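Side-chain contacts in trehalose-6-phosphate phosphatase-related protein (PDB 1U02), which removes the phosphate from trehalose 6-phosphate to give free trehalose, using magnesium as cofactor: residues 11-16 with 26-31; 143-148 with 152-157. One frame throughout, in Å; residues are numbered along the deposited sequence.

In the fold
The chain starts with strand 3-7, a central strand of the eight-stranded mixed sheet, and runs into the loop after it. Contact 1 closes that loop, bringing the start of helix 26-38 back against residues 11-16. After adding four more strands to that sheet, the chain crosses to the cap domain, where contact 2 pairs the outermost strand 144-147 of the four-stranded antiparallel sheet with strand 151-155 through a tight turn. The two contacts follow in series, neither nesting nor crossing. Their centres lie about 26 Å apart, on opposite sides of the chain's centre, one beside the metal-binding end of the core and the other within the cap.

Contact 1: residues 11-16 with 26-31; sequences TLVPII and AGLLSL. With NA (sodium ion), chain C.
Leu28 swings its CG away from the backbone N (chi1 -180°), and its isobutyl group reaches the loop at Leu12 and Val13. Val13 turns CG1 anti to its own carbonyl carbon (chi1 -64°), and this methyl stands 3.7 Å from CD2 of Leu28, the two side chains crossing at about a right angle. The same CD2 lies 4.0 Å from CB of Leu12, so the end of one leucine rests on two successive loop residues. No hydrogen bond joins the segments; the carbonyl O of Leu12 is instead taken by Arg216 of helix 212-229, whose side chain also touches Leu28.

The loop follows strand 3-7 and carries Thr11, which fits the DxDx(T/V) pattern expected of HAD phosphatases, together with the magnesium ligands Asp7 and Asp9; Thr11 OG1 is hydrogen-bonded to OD2 of Asp7. Further on, the chain binds a sodium ion: Pro14 O lies 2.9 Å from it, and Asp9 and Ser22 are ligands too. A water 2.5 Å from the sodium accepts a hydrogen bond from Ile16 N, at 2.8 Å. On the other branch of Val13, CG2 comes within 4.0 Å of this sodium ion without being a ligand.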
loop_
_atom_site.group_PDB
_atom_site.type_symbol
_atom_site.label_atom_id
_atom_site.label_comp_id
_atom_site.label_asym_id
_atom_site.label_seq_id
_atom_site.Cartn_x
_atom_site.Cartn_y
_atom_site.Cartn_z
ATOM N N THR A 11 -7.203 -3.405 -4.413
ATOM C CA THR A 11 -8.375 -3.270 -3.557
ATOM C C THR A 11 -9.357 -2.235 -4.114
ATOM O O THR A 11 -10.540 -2.530 -4.298
ATOM C CB THR A 11 -7.951 -2.903 -2.120
ATOM O OG1 THR A 11 -7.142 -3.964 -1.589
ATOM C CG2 THR A 11 -9.174 -2.711 -1.225
ATOM N N LEU A 12 -8.866 -1.028 -4.383
ATOM C CA LEU A 12 -9.702 0.029 -4.944
ATOM C C LEU A 12 -9.442 0.164 -6.444
ATOM O O LEU A 12 -10.291 0.642 -7.196
ATOM C CB LEU A 12 -9.425 1.367 -4.246
ATOM C CG LEU A 12 -9.696 1.391 -2.736
ATOM C CD1 LEU A 12 -9.427 2.789 -2.181
ATOM C CD2 LEU A 12 -11.143 0.982 -2.464
ATOM N N VAL A 13 -8.252 -0.243 -6.866
ATOM C CA VAL A 13 -7.874 -0.207 -8.275
ATOM C C VAL A 13 -7.271 -1.572 -8.577
ATOM O O VAL A 13 -6.819 -2.270 -7.670
ATOM C CB VAL A 13 -6.821 0.898 -8.573
ATOM C CG1 VAL A 13 -7.416 2.270 -8.302
ATOM C CG2 VAL A 13 -5.574 0.681 -7.722
ATOM N N PRO A 14 -7.271 -1.984 -9.852
ATOM C CA PRO A 14 -6.704 -3.287 -10.189
ATOM C C PRO A 14 -5.177 -3.272 -10.197
ATOM O O PRO A 14 -4.550 -2.215 -10.293
ATOM C CB PRO A 14 -7.269 -3.554 -11.581
ATOM C CG PRO A 14 -7.281 -2.183 -12.188
ATOM C CD PRO A 14 -7.817 -1.318 -11.050
ATOM N N ILE A 15 -4.590 -4.456 -10.083
ATOM C CA ILE A 15 -3.146 -4.599 -10.134
ATOM C C ILE A 15 -2.852 -4.591 -11.623
ATOM O O ILE A 15 -3.495 -5.318 -12.380
ATOM C CB ILE A 15 -2.700 -5.950 -9.545
ATOM C CG1 ILE A 15 -3.071 -6.019 -8.063
ATOM C CG2 ILE A 15 -1.192 -6.124 -9.714
ATOM C CD1 ILE A 15 -2.349 -4.986 -7.221
ATOM N N ILE A 16 -1.911 -3.759 -12.057
ATOM C CA ILE A 16 -1.566 -3.698 -13.474
ATOM C C ILE A 16 -0.057 -3.820 -13.675
ATOM O O ILE A 16 0.719 -3.702 -12.721
ATOM C CB ILE A 16 -2.066 -2.386 -14.121
ATOM C CG1 ILE A 16 -1.541 -1.179 -13.343
ATOM C CG2 ILE A 16 -3.600 -2.370 -14.155
ATOM C CD1 ILE A 16 -1.942 0.144 -13.949
ATOM N N ALA A 26 -12.642 8.721 -12.427
ATOM C CA ALA A 26 -13.750 9.516 -11.902
ATOM C C ALA A 26 -14.669 8.721 -10.980
ATOM O O ALA A 26 -15.152 9.246 -9.977
ATOM C CB ALA A 26 -14.558 10.112 -13.058
ATOM N N GLY A 27 -14.917 7.462 -11.324
ATOM C CA GLY A 27 -15.789 6.637 -10.503
ATOM C C GLY A 27 -15.280 6.469 -9.083
ATOM O O GLY A 27 -16.035 6.606 -8.113
ATOM N N LEU A 28 -13.991 6.177 -8.957
ATOM C CA LEU A 28 -13.389 5.993 -7.645
ATOM C C LEU A 28 -13.331 7.329 -6.901
ATOM O O LEU A 28 -13.555 7.381 -5.688
ATOM C CB LEU A 28 -11.978 5.397 -7.774
ATOM C CG LEU A 28 -11.232 5.143 -6.454
ATOM C CD1 LEU A 28 -12.095 4.290 -5.528
ATOM C CD2 LEU A 28 -9.893 4.458 -6.727
ATOM N N LEU A 29 -13.035 8.404 -7.625
ATOM C CA LEU A 29 -12.961 9.725 -7.008
ATOM C C LEU A 29 -14.305 10.084 -6.370
ATOM O O LEU A 29 -14.349 10.604 -5.258
ATOM C CB LEU A 29 -12.566 10.781 -8.052
ATOM C CG LEU A 29 -11.112 10.687 -8.542
ATOM C CD1 LEU A 29 -10.876 11.610 -9.734
ATOM C CD2 LEU A 29 -10.177 11.046 -7.394
ATOM N N SER A 30 -15.398 9.792 -7.069
ATOM C CA SER A 30 -16.738 10.089 -6.558
ATOM C C SER A 30 -17.054 9.241 -5.321
ATOM O O SER A 30 -17.529 9.758 -4.305
ATOM C CB SER A 30 -17.776 9.835 -7.659
ATOM O OG SER A 30 -19.104 9.903 -7.160
ATOM N N LEU A 31 -16.776 7.942 -5.411
ATOM C CA LEU A 31 -17.029 7.009 -4.312
ATOM C C LEU A 31 -16.313 7.383 -3.022
ATOM O O LEU A 31 -16.919 7.419 -1.953
ATOM C CB LEU A 31 -16.600 5.597 -4.709
ATOM C CG LEU A 31 -17.566 4.749 -5.528
ATOM C CD1 LEU A 31 -16.854 3.481 -5.969
ATOM C CD2 LEU A 31 -18.799 4.413 -4.693
HETATM NA NA NA C . -2.234 -0.853 -9.226
HETATM O O HOH W 1 -0.470 -2.481 -10.030
#

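Contact 2: residues 143-148 with 152-157; sequences VETYYG and IELRVP
A beta hairpin makes one edge of the four-stranded antiparallel sheet in the cap: strand 144-147 turns back through a tight loop and pairs with 151-155, which bonds on its far side to strand 114-118. Glu144 with Arg155 and Tyr146 with Glu153 are hydrogen-bonded pairs, each with two backbone bonds; Thr145-Leu154 and Tyr147-Ile152 are the non-hydrogen-bonded pairs between and beyond them.

On the face bearing Glu144, Tyr146 and Arg155, a salt bridge runs across the strands. The guanidinium comes side-on, NE at 2.8 Å and NH2 at 3.0 Å from the single oxygen OE2 of Glu144. That oxygen lies near the guanidinium plane, while the carboxylate is turned 60° against it; NE arrives on the anti side of OE2, somewhat out of the carboxylate plane, and NH2 nearly along its C-O bond. Arg155 starts with CG between backbone N and carbonyl carbon (chi1 60°) and then runs extended, which carries its head over to the neighbouring strand. There Tyr146 lies over one guanidinium face, its CD1 3.5 Å from NH1, with ring and guanidinium planes only 21° apart. With an alanine here instead of Arg155, OE2 of Glu144 would probably lose its charged mate and the Tyr146 ring would be freer to turn.

The opposite face, with Thr145, Tyr147, Ile152 and Leu154, is mostly apolar. CG2 of Thr145 meets CG2 of Ile152 at 3.8 Å, the two side chains lying alongside each other, and CD2 of Leu154 comes within 3.5 Å of Thr145 OG1. Helix 127-141 packs on this side, and its Glu135 binds Tyr147 OH.

The remaining carboxylate oxygen, OE1, accepts from Gly158 N, so both oxygens of Glu144 have donors, an arrangement likely to stabilise its negative charge.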
loop_
_atom_site.group_PDB
_atom_site.type_symbol
_atom_site.label_atom_id
_atom_site.label_comp_id
_atom_site.label_asym_id
_atom_site.label_seq_id
_atom_site.Cartn_x
_atom_site.Cartn_y
_atom_site.Cartn_z
ATOM N N VAL A 143 18.650 -2.128 5.538
ATOM C CA VAL A 143 17.228 -1.987 5.277
ATOM C C VAL A 143 16.611 -3.366 5.133
ATOM O O VAL A 143 17.314 -4.379 5.144
ATOM C CB VAL A 143 16.943 -1.134 4.017
ATOM C CG1 VAL A 143 17.256 0.325 4.314
ATOM C CG2 VAL A 143 17.775 -1.623 2.846
ATOM N N GLU A 144 15.293 -3.392 4.993
ATOM C CA GLU A 144 14.536 -4.629 4.902
ATOM C C GLU A 144 14.079 -4.945 3.482
ATOM O O GLU A 144 13.774 -4.039 2.699
ATOM C CB GLU A 144 13.343 -4.503 5.853
ATOM C CG GLU A 144 12.296 -5.592 5.799
ATOM C CD GLU A 144 11.195 -5.332 6.815
ATOM O OE1 GLU A 144 11.513 -5.299 8.027
ATOM O OE2 GLU A 144 10.027 -5.147 6.403
ATOM N N THR A 145 14.033 -6.233 3.151
ATOM C CA THR A 145 13.621 -6.663 1.821
ATOM C C THR A 145 12.248 -7.343 1.834
ATOM O O THR A 145 11.991 -8.221 2.650
ATOM C CB THR A 145 14.653 -7.651 1.210
ATOM O OG1 THR A 145 15.963 -7.066 1.242
ATOM C CG2 THR A 145 14.302 -7.967 -0.230
ATOM N N TYR A 146 11.375 -6.925 0.925
ATOM C CA TYR A 146 10.036 -7.498 0.797
ATOM C C TYR A 146 9.927 -8.155 -0.576
ATOM O O TYR A 146 10.337 -7.571 -1.581
ATOM C CB TYR A 146 8.964 -6.407 0.914
ATOM C CG TYR A 146 7.575 -6.908 0.587
ATOM C CD1 TYR A 146 6.856 -7.678 1.503
ATOM C CD2 TYR A 146 6.995 -6.651 -0.652
ATOM C CE1 TYR A 146 5.592 -8.179 1.191
ATOM C CE2 TYR A 146 5.736 -7.148 -0.976
ATOM C CZ TYR A 146 5.040 -7.911 -0.049
ATOM O OH TYR A 146 3.796 -8.408 -0.360
ATOM N N TYR A 147 9.372 -9.362 -0.619
ATOM C CA TYR A 147 9.215 -10.088 -1.876
ATOM C C TYR A 147 7.731 -10.223 -2.215
ATOM O O TYR A 147 6.975 -10.842 -1.467
ATOM C CB TYR A 147 9.841 -11.482 -1.758
ATOM C CG TYR A 147 11.273 -11.479 -1.263
ATOM C CD1 TYR A 147 12.339 -11.306 -2.144
ATOM C CD2 TYR A 147 11.559 -11.636 0.091
ATOM C CE1 TYR A 147 13.662 -11.291 -1.685
ATOM C CE2 TYR A 147 12.873 -11.621 0.562
ATOM C CZ TYR A 147 13.919 -11.447 -0.331
ATOM O OH TYR A 147 15.221 -11.412 0.135
ATOM N N GLY A 148 7.318 -9.637 -3.335
ATOM C CA GLY A 148 5.926 -9.718 -3.741
ATOM C C GLY A 148 5.808 -10.375 -5.105
ATOM O O GLY A 148 6.724 -11.069 -5.543
ATOM N N ILE A 152 10.208 -6.790 -5.749
ATOM C CA ILE A 152 11.162 -6.899 -4.658
ATOM C C ILE A 152 11.352 -5.451 -4.210
ATOM O O ILE A 152 11.759 -4.599 -4.996
ATOM C CB ILE A 152 12.521 -7.485 -5.098
ATOM C CG1 ILE A 152 12.330 -8.908 -5.637
ATOM C CG2 ILE A 152 13.474 -7.516 -3.898
ATOM C CD1 ILE A 152 13.624 -9.576 -6.062
ATOM N N GLU A 153 11.043 -5.170 -2.952
ATOM C CA GLU A 153 11.157 -3.808 -2.462
ATOM C C GLU A 153 12.027 -3.678 -1.226
ATOM O O GLU A 153 11.959 -4.505 -0.313
ATOM C CB GLU A 153 9.760 -3.244 -2.146
ATOM C CG GLU A 153 9.759 -1.767 -1.747
ATOM C CD GLU A 153 8.366 -1.215 -1.446
ATOM O OE1 GLU A 153 7.781 -1.575 -0.403
ATOM O OE2 GLU A 153 7.855 -0.416 -2.256
ATOM N N LEU A 154 12.858 -2.640 -1.218
ATOM C CA LEU A 154 13.711 -2.336 -0.078
ATOM C C LEU A 154 12.931 -1.292 0.694
ATOM O O LEU A 154 12.484 -0.296 0.121
ATOM C CB LEU A 154 15.050 -1.757 -0.531
ATOM C CG LEU A 154 15.931 -2.755 -1.278
ATOM C CD1 LEU A 154 17.260 -2.098 -1.641
ATOM C CD2 LEU A 154 16.158 -3.980 -0.397
ATOM N N ARG A 155 12.763 -1.511 1.991
ATOM C CA ARG A 155 11.989 -0.582 2.791
ATOM C C ARG A 155 12.528 -0.436 4.210
ATOM O O ARG A 155 13.534 -1.052 4.570
ATOM C CB ARG A 155 10.533 -1.057 2.819
ATOM C CG ARG A 155 10.362 -2.447 3.406
ATOM C CD ARG A 155 8.956 -3.013 3.209
ATOM N NE ARG A 155 8.732 -4.153 4.098
ATOM C CZ ARG A 155 7.631 -4.900 4.123
ATOM N NH1 ARG A 155 6.626 -4.642 3.297
ATOM N NH2 ARG A 155 7.530 -5.897 4.994
ATOM N N VAL A 156 11.857 0.391 5.006
ATOM C CA VAL A 156 12.258 0.617 6.392
ATOM C C VAL A 156 12.007 -0.654 7.209
ATOM O O VAL A 156 10.919 -1.226 7.166
ATOM C CB VAL A 156 11.460 1.795 7.016
ATOM C CG1 VAL A 156 11.761 1.900 8.511
ATOM C CG2 VAL A 156 11.828 3.096 6.320
ATOM N N PRO A 157 13.016 -1.118 7.961
ATOM C CA PRO A 157 12.824 -2.331 8.761
ATOM C C PRO A 157 11.639 -2.236 9.736
ATOM O O PRO A 157 11.398 -1.190 10.337
ATOM C CB PRO A 157 14.160 -2.475 9.496
ATOM C CG PRO A 157 15.148 -1.867 8.531
ATOM C CD PRO A 157 14.403 -0.632 8.060
#